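Local coordinates for protein tRNA modification GTPase MnmE (Chlorobium tepidum, PDB 3GEE) that probably hydrolyses GTP to drive the addition of a carboxymethylaminomethyl group to the wobble uridine (U34) of certain tRNAs, acting as a homodimer, at residues 234-240 and 313-319; 319-323 and 362-366; 26-31 and 101-105. One frame throughout, in Å; residues are numbered along the deposited sequence.

Contact 1: 234-240 and 313-319; sequences VSTVIAG and ADLILYL
Two central parallel strands of the G-domain sheet, 234-239 and 315-321, meet here, with Val-237 and Ala-239 supplying both amide and carbonyl to the hydrogen bonds. Val-237 N donates to Leu-315 O over 2.9 Å, and Leu-317 N returns to Val-237 O with a nearly straight N-H...O angle of 171°. Ala-239 repeats the pattern with Leu-317 and Leu-319. At the strand entrance Asp-314 adds a side-chain bond to the backbone pairing: its OD2 accepts Ser-235 N at 2.8 Å on the anti side, while OD1 forms a salt bridge with Arg-228. Ser-235 OG sits between its own N and C (chi1 60°), where it accepts Asp-314 N at 3.3 Å. Thr-236 CG2 lies alongside Leu-315 CB at 3.6 Å, pointing the same way, a branched residue suited to a buried strand. Where strand 234-239 runs into what is by sequence the P-loop (Walker A), the phosphate-binding loop of this superfamily, Gly-240 takes over, and Lys-246 NZ is hydrogen-bonded to Gly-240 O. Gly-240 CA rests over the face of the Tyr-318 ring, 4.0 Å from the centroid, as a CH-pi contact. Glycine suits this place because a CB would collide with Leu-319 O.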
loop_
_atom_site.group_PDB
_atom_site.type_symbol
_atom_site.label_atom_id
_atom_site.label_comp_id
_atom_site.label_asym_id
_atom_site.label_seq_id
_atom_site.Cartn_x
_atom_site.Cartn_y
_atom_site.Cartn_z
ATOM N N VAL A 234 23.423 -8.950 10.200
ATOM C CA VAL A 234 24.355 -9.236 11.283
ATOM C C VAL A 234 23.642 -9.037 12.616
ATOM O O VAL A 234 23.310 -7.909 12.989
ATOM C CB VAL A 234 25.608 -8.326 11.201
ATOM C CG1 VAL A 234 26.505 -8.505 12.419
ATOM C CG2 VAL A 234 26.387 -8.595 9.924
ATOM N N SER A 235 23.390 -10.138 13.318
ATOM C CA SER A 235 22.739 -10.083 14.623
ATOM C C SER A 235 23.722 -9.568 15.662
ATOM O O SER A 235 24.812 -10.117 15.827
ATOM C CB SER A 235 22.205 -11.455 15.024
ATOM O OG SER A 235 23.257 -12.394 15.107
ATOM N N THR A 236 23.338 -8.497 16.345
ATOM C CA THR A 236 24.224 -7.843 17.298
ATOM C C THR A 236 23.546 -7.669 18.654
ATOM O O THR A 236 22.412 -7.186 18.739
ATOM C CB THR A 236 24.725 -6.470 16.777
ATOM O OG1 THR A 236 23.620 -5.572 16.645
ATOM C CG2 THR A 236 25.391 -6.613 15.422
ATOM N N VAL A 237 24.245 -8.076 19.709
ATOM C CA VAL A 237 23.757 -7.889 21.072
ATOM C C VAL A 237 24.425 -6.668 21.694
ATOM O O VAL A 237 25.631 -6.461 21.540
ATOM C CB VAL A 237 23.998 -9.140 21.956
ATOM C CG1 VAL A 237 23.556 -8.881 23.391
ATOM C CG2 VAL A 237 23.256 -10.343 21.394
ATOM N N ILE A 238 23.626 -5.854 22.376
ATOM C CA ILE A 238 24.145 -4.732 23.145
ATOM C C ILE A 238 24.035 -5.077 24.630
ATOM O O ILE A 238 22.939 -5.101 25.199
ATOM C CB ILE A 238 23.416 -3.411 22.810
ATOM C CG1 ILE A 238 23.470 -3.141 21.303
ATOM C CG2 ILE A 238 24.039 -2.250 23.574
ATOM C CD1 ILE A 238 22.348 -2.261 20.789
ATOM N N ALA A 239 25.187 -5.365 25.235
ATOM C CA ALA A 239 25.266 -5.790 26.632
ATOM C C ALA A 239 25.838 -4.700 27.539
ATOM O O ALA A 239 26.353 -3.682 27.066
ATOM C CB ALA A 239 26.089 -7.069 26.747
ATOM N N GLY A 240 25.744 -4.930 28.844
ATOM C CA GLY A 240 26.179 -3.959 29.838
ATOM C C GLY A 240 25.160 -3.862 30.951
ATOM O O GLY A 240 23.979 -4.133 30.743
ATOM N N ALA A 313 25.089 -14.960 17.890
ATOM C CA ALA A 313 25.129 -13.506 17.809
ATOM C C ALA A 313 26.454 -13.151 17.153
ATOM O O ALA A 313 27.512 -13.530 17.650
ATOM C CB ALA A 313 25.027 -12.884 19.194
ATOM N N ASP A 314 26.396 -12.447 16.029
ATOM C CA ASP A 314 27.589 -12.180 15.227
ATOM C C ASP A 314 28.521 -11.165 15.874
ATOM O O ASP A 314 29.743 -11.295 15.793
ATOM C CB ASP A 314 27.201 -11.698 13.826
ATOM C CG ASP A 314 26.233 -12.630 13.133
ATOM O OD1 ASP A 314 26.541 -13.835 13.012
ATOM O OD2 ASP A 314 25.162 -12.153 12.703
ATOM N N LEU A 315 27.934 -10.156 16.513
ATOM C CA LEU A 315 28.689 -9.047 17.075
ATOM C C LEU A 315 28.135 -8.650 18.433
ATOM O O LEU A 315 26.949 -8.354 18.567
ATOM C CB LEU A 315 28.666 -7.855 16.110
ATOM C CG LEU A 315 29.146 -6.462 16.524
ATOM C CD1 LEU A 315 30.619 -6.470 16.896
ATOM C CD2 LEU A 315 28.893 -5.464 15.406
ATOM N N ILE A 316 28.998 -8.661 19.443
ATOM C CA ILE A 316 28.623 -8.196 20.772
ATOM C C ILE A 316 29.263 -6.841 21.034
ATOM O O ILE A 316 30.475 -6.676 20.875
ATOM C CB ILE A 316 29.016 -9.196 21.888
ATOM C CG1 ILE A 316 28.460 -10.590 21.585
ATOM C CG2 ILE A 316 28.507 -8.699 23.236
ATOM C CD1 ILE A 316 28.976 -11.688 22.495
ATOM N N LEU A 317 28.432 -5.869 21.404
ATOM C CA LEU A 317 28.916 -4.581 21.869
ATOM C C LEU A 317 28.690 -4.509 23.369
ATOM O O LEU A 317 27.544 -4.468 23.824
ATOM C CB LEU A 317 28.192 -3.418 21.176
ATOM C CG LEU A 317 28.203 -3.226 19.655
ATOM C CD1 LEU A 317 27.428 -1.967 19.301
ATOM C CD2 LEU A 317 29.606 -3.157 19.070
ATOM N N TYR A 318 29.779 -4.520 24.136
ATOM C CA TYR A 318 29.682 -4.306 25.574
ATOM C C TYR A 318 29.826 -2.827 25.905
ATOM O O TYR A 318 30.873 -2.222 25.670
ATOM C CB TYR A 318 30.694 -5.139 26.370
ATOM C CG TYR A 318 30.303 -5.250 27.829
ATOM C CD1 TYR A 318 29.630 -6.372 28.304
ATOM C CD2 TYR A 318 30.569 -4.214 28.725
ATOM C CE1 TYR A 318 29.246 -6.470 29.640
ATOM C CE2 TYR A 318 30.189 -4.299 30.059
ATOM C CZ TYR A 318 29.530 -5.430 30.512
ATOM O OH TYR A 318 29.151 -5.519 31.835
ATOM N N LEU A 319 28.751 -2.257 26.438
ATOM C CA LEU A 319 28.740 -0.870 26.863
ATOM C C LEU A 319 29.081 -0.760 28.336
ATOM O O LEU A 319 28.509 -1.459 29.176
ATOM C CB LEU A 319 27.374 -0.236 26.612
ATOM C CG LEU A 319 27.121 0.488 25.290
ATOM C CD1 LEU A 319 25.661 0.861 25.204
ATOM C CD2 LEU A 319 27.975 1.738 25.162
#

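Contact 2: 319-323 and 362-366; sequences LLDLG and LIRAI
Leu-322 is the bump of this contact, and the hollow that receives it lies between Leu-362, Ile-363 and Ile-366 on one side of helix 360-370. Its CD1 goes deepest, touching Ile-366 CD1 at 3.7 Å and Leu-362 CD2 at 3.8 Å. Ile-363 closes the hollow from another side with its CG1, 4.0 Å from the same CD1 of Leu-322. The first torsion of Leu-322 carries CG anti to the backbone N (chi1 -179°), which swings the branched end toward the helix although CB itself does not point there. Leu-322 and Leu-362 slide past each other in opposite directions; the other methyl of Leu-362, CD1, lies on Gly-323 CA at 3.4 Å. Gly-323, with its positive phi of 64°, lets the chain turn here and has no side chain to crowd that methyl. On the sheet side Leu-320 meets Ile-366 tip to tip, CD2 to CD1 at 4.0 Å. Cutting Leu-362 back to an alanine is likely to strip the CD2 methyl from beside Leu-322 CD1, opening that side of the hollow, and to take the CD1 methyl off Gly-323. Leu-353 and Ala-359 also touch Leu-322, and Val-374 lies against both isoleucines. Aliphatic side chains suit a joint made of buried apolar contacts and fit of shape. Such packing is typical of the alpha/beta G-domain fold, in which helix 360-370, linking the parallel strands 345-351 and 374-376, lies against the central sheet.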
loop_
_atom_site.group_PDB
_atom_site.type_symbol
_atom_site.label_atom_id
_atom_site.label_comp_id
_atom_site.label_asym_id
_atom_site.label_seq_id
_atom_site.Cartn_x
_atom_site.Cartn_y
_atom_site.Cartn_z
ATOM N N LEU A 319 28.751 -2.257 26.438
ATOM C CA LEU A 319 28.740 -0.870 26.863
ATOM C C LEU A 319 29.081 -0.760 28.336
ATOM O O LEU A 319 28.509 -1.459 29.176
ATOM C CB LEU A 319 27.374 -0.236 26.612
ATOM C CG LEU A 319 27.121 0.488 25.290
ATOM C CD1 LEU A 319 25.661 0.861 25.204
ATOM C CD2 LEU A 319 27.975 1.738 25.162
ATOM N N LEU A 320 30.023 0.121 28.642
ATOM C CA LEU A 320 30.344 0.437 30.022
ATOM C C LEU A 320 30.640 1.933 30.116
ATOM O O LEU A 320 31.336 2.480 29.254
ATOM C CB LEU A 320 31.512 -0.433 30.514
ATOM C CG LEU A 320 32.979 0.004 30.453
ATOM C CD1 LEU A 320 33.832 -0.941 31.278
ATOM C CD2 LEU A 320 33.491 0.073 29.023
ATOM N N ASP A 321 30.094 2.606 31.128
ATOM C CA ASP A 321 30.283 4.060 31.216
ATOM C C ASP A 321 31.684 4.492 31.665
ATOM O O ASP A 321 32.034 4.451 32.849
ATOM C CB ASP A 321 29.146 4.809 31.950
ATOM C CG ASP A 321 28.676 4.120 33.221
ATOM O OD1 ASP A 321 28.823 2.884 33.340
ATOM O OD2 ASP A 321 28.121 4.827 34.094
ATOM N N LEU A 322 32.467 4.890 30.666
ATOM C CA LEU A 322 33.855 5.303 30.807
ATOM C C LEU A 322 34.014 6.368 31.879
ATOM O O LEU A 322 33.282 7.361 31.888
ATOM C CB LEU A 322 34.349 5.832 29.459
ATOM C CG LEU A 322 35.773 6.328 29.216
ATOM C CD1 LEU A 322 36.803 5.230 29.411
ATOM C CD2 LEU A 322 35.858 6.884 27.806
ATOM N N GLY A 323 34.960 6.139 32.788
ATOM C CA GLY A 323 35.267 7.077 33.865
ATOM C C GLY A 323 34.134 7.292 34.846
ATOM O O GLY A 323 34.285 8.029 35.822
ATOM N N LEU A 362 42.439 5.745 30.519
ATOM C CA LEU A 362 41.355 4.901 31.006
ATOM C C LEU A 362 40.925 3.909 29.932
ATOM O O LEU A 362 40.733 2.728 30.221
ATOM C CB LEU A 362 40.160 5.749 31.442
ATOM C CG LEU A 362 39.394 5.306 32.694
ATOM C CD1 LEU A 362 38.479 6.428 33.140
ATOM C CD2 LEU A 362 38.605 4.009 32.503
ATOM N N ILE A 363 40.778 4.395 28.698
ATOM C CA ILE A 363 40.465 3.544 27.550
ATOM C C ILE A 363 41.472 2.400 27.450
ATOM O O ILE A 363 41.086 1.232 27.380
ATOM C CB ILE A 363 40.400 4.364 26.224
ATOM C CG1 ILE A 363 39.025 5.027 26.079
ATOM C CG2 ILE A 363 40.676 3.482 25.005
ATOM C CD1 ILE A 363 38.989 6.175 25.085
ATOM N N ARG A 364 42.759 2.742 27.484
ATOM C CA ARG A 364 43.829 1.757 27.373
ATOM C C ARG A 364 43.822 0.762 28.530
ATOM O O ARG A 364 44.212 -0.388 28.357
ATOM C CB ARG A 364 45.188 2.444 27.277
ATOM C CG ARG A 364 46.208 1.687 26.433
ATOM C CD ARG A 364 47.581 2.365 26.430
ATOM N NE ARG A 364 47.490 3.829 26.424
ATOM C CZ ARG A 364 47.969 4.627 27.381
ATOM N NH1 ARG A 364 47.821 5.944 27.279
ATOM N NH2 ARG A 364 48.603 4.117 28.434
ATOM N N ALA A 365 43.379 1.205 29.703
ATOM C CA ALA A 365 43.289 0.327 30.870
ATOM C C ALA A 365 42.170 -0.707 30.713
ATOM O O ALA A 365 42.337 -1.872 31.081
ATOM C CB ALA A 365 43.104 1.143 32.141
ATOM N N ILE A 366 41.036 -0.275 30.165
ATOM C CA ILE A 366 39.926 -1.176 29.867
ATOM C C ILE A 366 40.360 -2.158 28.783
ATOM O O ILE A 366 40.007 -3.337 28.825
ATOM C CB ILE A 366 38.666 -0.413 29.394
ATOM C CG1 ILE A 366 38.239 0.630 30.431
ATOM C CG2 ILE A 366 37.525 -1.385 29.132
ATOM C CD1 ILE A 366 37.136 1.560 29.974
#

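Contact 3: 26-31 and 101-105; sequences GVGALA and CHGGP. With FON (N-{[4-({[(6R)-2-amino-5-formyl-4-oxo-1,4,5,6,7,8-hexahydropteridin-6-yl]methyl}amino)phenyl]carbonyl}-L-glutamic acid), chain C.
Gly-103 is wedged against Gly-28, Ala-29 and Leu-30 at the tightly packed middle of this contact, where backbone meets backbone. Gly-28 N donates to Gly-103 O at 3.0 Å, and Gly-103 N donates a hydrogen bond to Ala-29 O from above the carbonyl plane. Glycine is called for because a CB at Gly-103 would point straight into Gly-28 O and Leu-30 N. Beyond it, Ala-31 and Cys-101 form an antiparallel hydrogen-bonded pair, with Ala-31 N to Cys-101 O at 2.9 Å and a return bond from Cys-101 N. On one face of the sheet Ala-31 CB faces Cys-101 SG at 4.1 Å, two small groups under Val-108 and Val-111 of helix 105-117.

The strands belong to the N-terminal domain, whose folate pocket is lined in part by Leu-30, Cys-101 and His-102. Leu-30 CD2 and His-102 NE2 come up to the formyl oxygen O3 of FON, NE2 at 3.2 Å. With CG anti to its carbonyl carbon (chi1 -70°) the His-102 ring reaches the ligand, with FON C7 over one face and CE1 3.6 Å from FON C9. Asp-78 holds ND1 by a hydrogen bond that should limit the ring's rotation. Tyr-63, Glu-98 and Lys-476 of the second subunit hydrogen-bond the same FON at the dimer interface.

The end away from the folate is looser and more solvent-exposed. The Val-27 and Pro-105 side chains lie across each other, CG2 to CD at 3.9 Å. Proline, lacking an N-H, suits the first turn of helix 105-117 and packs on Ile-150 of the second subunit.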
loop_
_atom_site.group_PDB
_atom_site.type_symbol
_atom_site.label_atom_id
_atom_site.label_comp_id
_atom_site.label_asym_id
_atom_site.label_seq_id
_atom_site.Cartn_x
_atom_site.Cartn_y
_atom_site.Cartn_z
ATOM N N GLY A 26 -3.584 0.812 2.265
ATOM C CA GLY A 26 -3.458 2.254 2.223
ATOM C C GLY A 26 -4.131 2.942 1.064
ATOM O O GLY A 26 -5.083 2.429 0.473
ATOM N N VAL A 27 -3.626 4.126 0.751
ATOM C CA VAL A 27 -4.235 4.978 -0.244
ATOM C C VAL A 27 -3.337 5.029 -1.463
ATOM O O VAL A 27 -2.146 5.347 -1.365
ATOM C CB VAL A 27 -4.489 6.391 0.328
ATOM C CG1 VAL A 27 -4.835 7.378 -0.766
ATOM C CG2 VAL A 27 -5.603 6.346 1.357
ATOM N N GLY A 28 -3.917 4.695 -2.611
ATOM C CA GLY A 28 -3.213 4.763 -3.883
ATOM C C GLY A 28 -4.156 4.921 -5.057
ATOM O O GLY A 28 -5.379 4.896 -4.894
ATOM N N ALA A 29 -3.579 5.087 -6.244
ATOM C CA ALA A 29 -4.351 5.115 -7.476
ATOM C C ALA A 29 -5.074 3.790 -7.709
ATOM O O ALA A 29 -6.254 3.773 -8.052
ATOM C CB ALA A 29 -3.457 5.431 -8.637
ATOM N N LEU A 30 -4.378 2.677 -7.512
ATOM C CA LEU A 30 -4.951 1.390 -7.849
ATOM C C LEU A 30 -4.675 0.355 -6.790
ATOM O O LEU A 30 -3.678 0.443 -6.079
ATOM C CB LEU A 30 -4.372 0.885 -9.170
ATOM C CG LEU A 30 -4.431 1.759 -10.416
ATOM C CD1 LEU A 30 -3.559 1.128 -11.459
ATOM C CD2 LEU A 30 -5.855 1.914 -10.898
ATOM N N ALA A 31 -5.557 -0.637 -6.712
ATOM C CA ALA A 31 -5.375 -1.808 -5.868
ATOM C C ALA A 31 -5.749 -3.056 -6.669
ATOM O O ALA A 31 -6.468 -2.962 -7.663
ATOM C CB ALA A 31 -6.251 -1.697 -4.652
ATOM N N CYS A 101 -8.721 -2.398 -9.102
ATOM C CA CYS A 101 -9.733 -1.354 -8.918
ATOM C C CYS A 101 -9.102 -0.066 -8.414
ATOM O O CYS A 101 -7.887 -0.009 -8.230
ATOM C CB CYS A 101 -10.757 -1.829 -7.901
ATOM S SG CYS A 101 -10.006 -2.156 -6.308
ATOM N N HIS A 102 -9.927 0.958 -8.188
ATOM C CA HIS A 102 -9.456 2.212 -7.587
ATOM C C HIS A 102 -8.921 1.969 -6.180
ATOM O O HIS A 102 -9.534 1.249 -5.385
ATOM C CB HIS A 102 -10.556 3.268 -7.573
ATOM C CG HIS A 102 -10.893 3.797 -8.928
ATOM N ND1 HIS A 102 -12.033 3.427 -9.610
ATOM C CD2 HIS A 102 -10.234 4.660 -9.737
ATOM C CE1 HIS A 102 -12.067 4.050 -10.774
ATOM N NE2 HIS A 102 -10.988 4.804 -10.877
ATOM N N GLY A 103 -7.773 2.567 -5.886
ATOM C CA GLY A 103 -7.008 2.212 -4.695
ATOM C C GLY A 103 -7.407 2.889 -3.400
ATOM O O GLY A 103 -6.546 3.261 -2.609
ATOM N N GLY A 104 -8.707 3.050 -3.181
ATOM C CA GLY A 104 -9.220 3.578 -1.925
ATOM C C GLY A 104 -9.570 2.459 -0.962
ATOM O O GLY A 104 -10.194 1.476 -1.361
ATOM N N PRO A 105 -9.176 2.599 0.319
ATOM C CA PRO A 105 -9.421 1.573 1.340
ATOM C C PRO A 105 -10.878 1.138 1.420
ATOM O O PRO A 105 -11.145 -0.056 1.537
ATOM C CB PRO A 105 -8.995 2.261 2.635
ATOM C CG PRO A 105 -7.963 3.231 2.199
ATOM C CD PRO A 105 -8.452 3.755 0.880
HETATM N N1 FON C . -6.996 -1.314 -13.709
HETATM C C2 FON C . -5.904 -1.166 -14.486
HETATM N NA2 FON C . -5.103 -2.242 -14.704
HETATM N N3 FON C . -5.578 0.023 -15.058
HETATM C C4 FON C . -6.325 1.136 -14.888
HETATM O O4 FON C . -5.968 2.197 -15.444
HETATM C C4A FON C . -7.537 1.029 -14.024
HETATM N N5 FON C . -8.479 2.017 -13.717
HETATM C C6 FON C . -9.844 1.459 -13.733
HETATM C C7 FON C . -9.870 0.650 -12.442
HETATM N N8 FON C . -8.931 -0.444 -12.648
HETATM C C8A FON C . -7.831 -0.298 -13.442
HETATM C C9 FON C . -10.985 2.476 -13.835
HETATM N N10 FON C . -10.809 3.407 -14.940
HETATM C C11 FON C . -10.402 2.692 -19.034
HETATM C C12 FON C . -11.443 3.465 -18.524
HETATM C C13 FON C . -11.564 3.690 -17.154
HETATM C C14 FON C . -10.651 3.129 -16.265
HETATM C C15 FON C . -9.593 2.363 -16.778
HETATM C C16 FON C . -9.469 2.136 -18.152
HETATM C C FON C . -10.320 2.487 -20.527
HETATM O O FON C . -9.486 1.724 -20.991
HETATM N N FON C . -11.168 3.181 -21.297
HETATM C CA FON C . -11.815 2.740 -22.530
HETATM C CB FON C . -12.792 1.583 -22.288
HETATM C CG FON C . -13.283 0.902 -23.570
HETATM C CD FON C . -13.437 -0.595 -23.376
HETATM O OE1 FON C . -12.412 -1.313 -23.432
HETATM O OE2 FON C . -14.583 -1.068 -23.172
HETATM C CT FON C . -12.541 3.902 -23.156
HETATM O O1 FON C . -12.421 4.106 -24.387
HETATM O O2 FON C . -13.242 4.628 -22.414
HETATM C CP1 FON C . -8.163 3.211 -13.446
HETATM O O3 FON C . -8.412 3.686 -12.351
#

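Contacts 1 and 2 share Leu-319 and strand 315-321, and lie in series in the G domain, their centres about 17 Å apart. Contact 1 is buried in the middle of the sheet and relies on backbone hydrogen bonds with a charged end; contact 2 is only partly buried, joins the sheet to a covering helix and depends on aliphatic side chains. Contact 3 stands in another domain, about 42 and 55 Å from contacts 1 and 2 between centres. It too is mainly backbone pairing, antiparallel rather than parallel, but it is mostly buried with an exposed rim and lines a folate pocket shared with the second subunit, whereas contacts 1 and 2 meet no other protein chain.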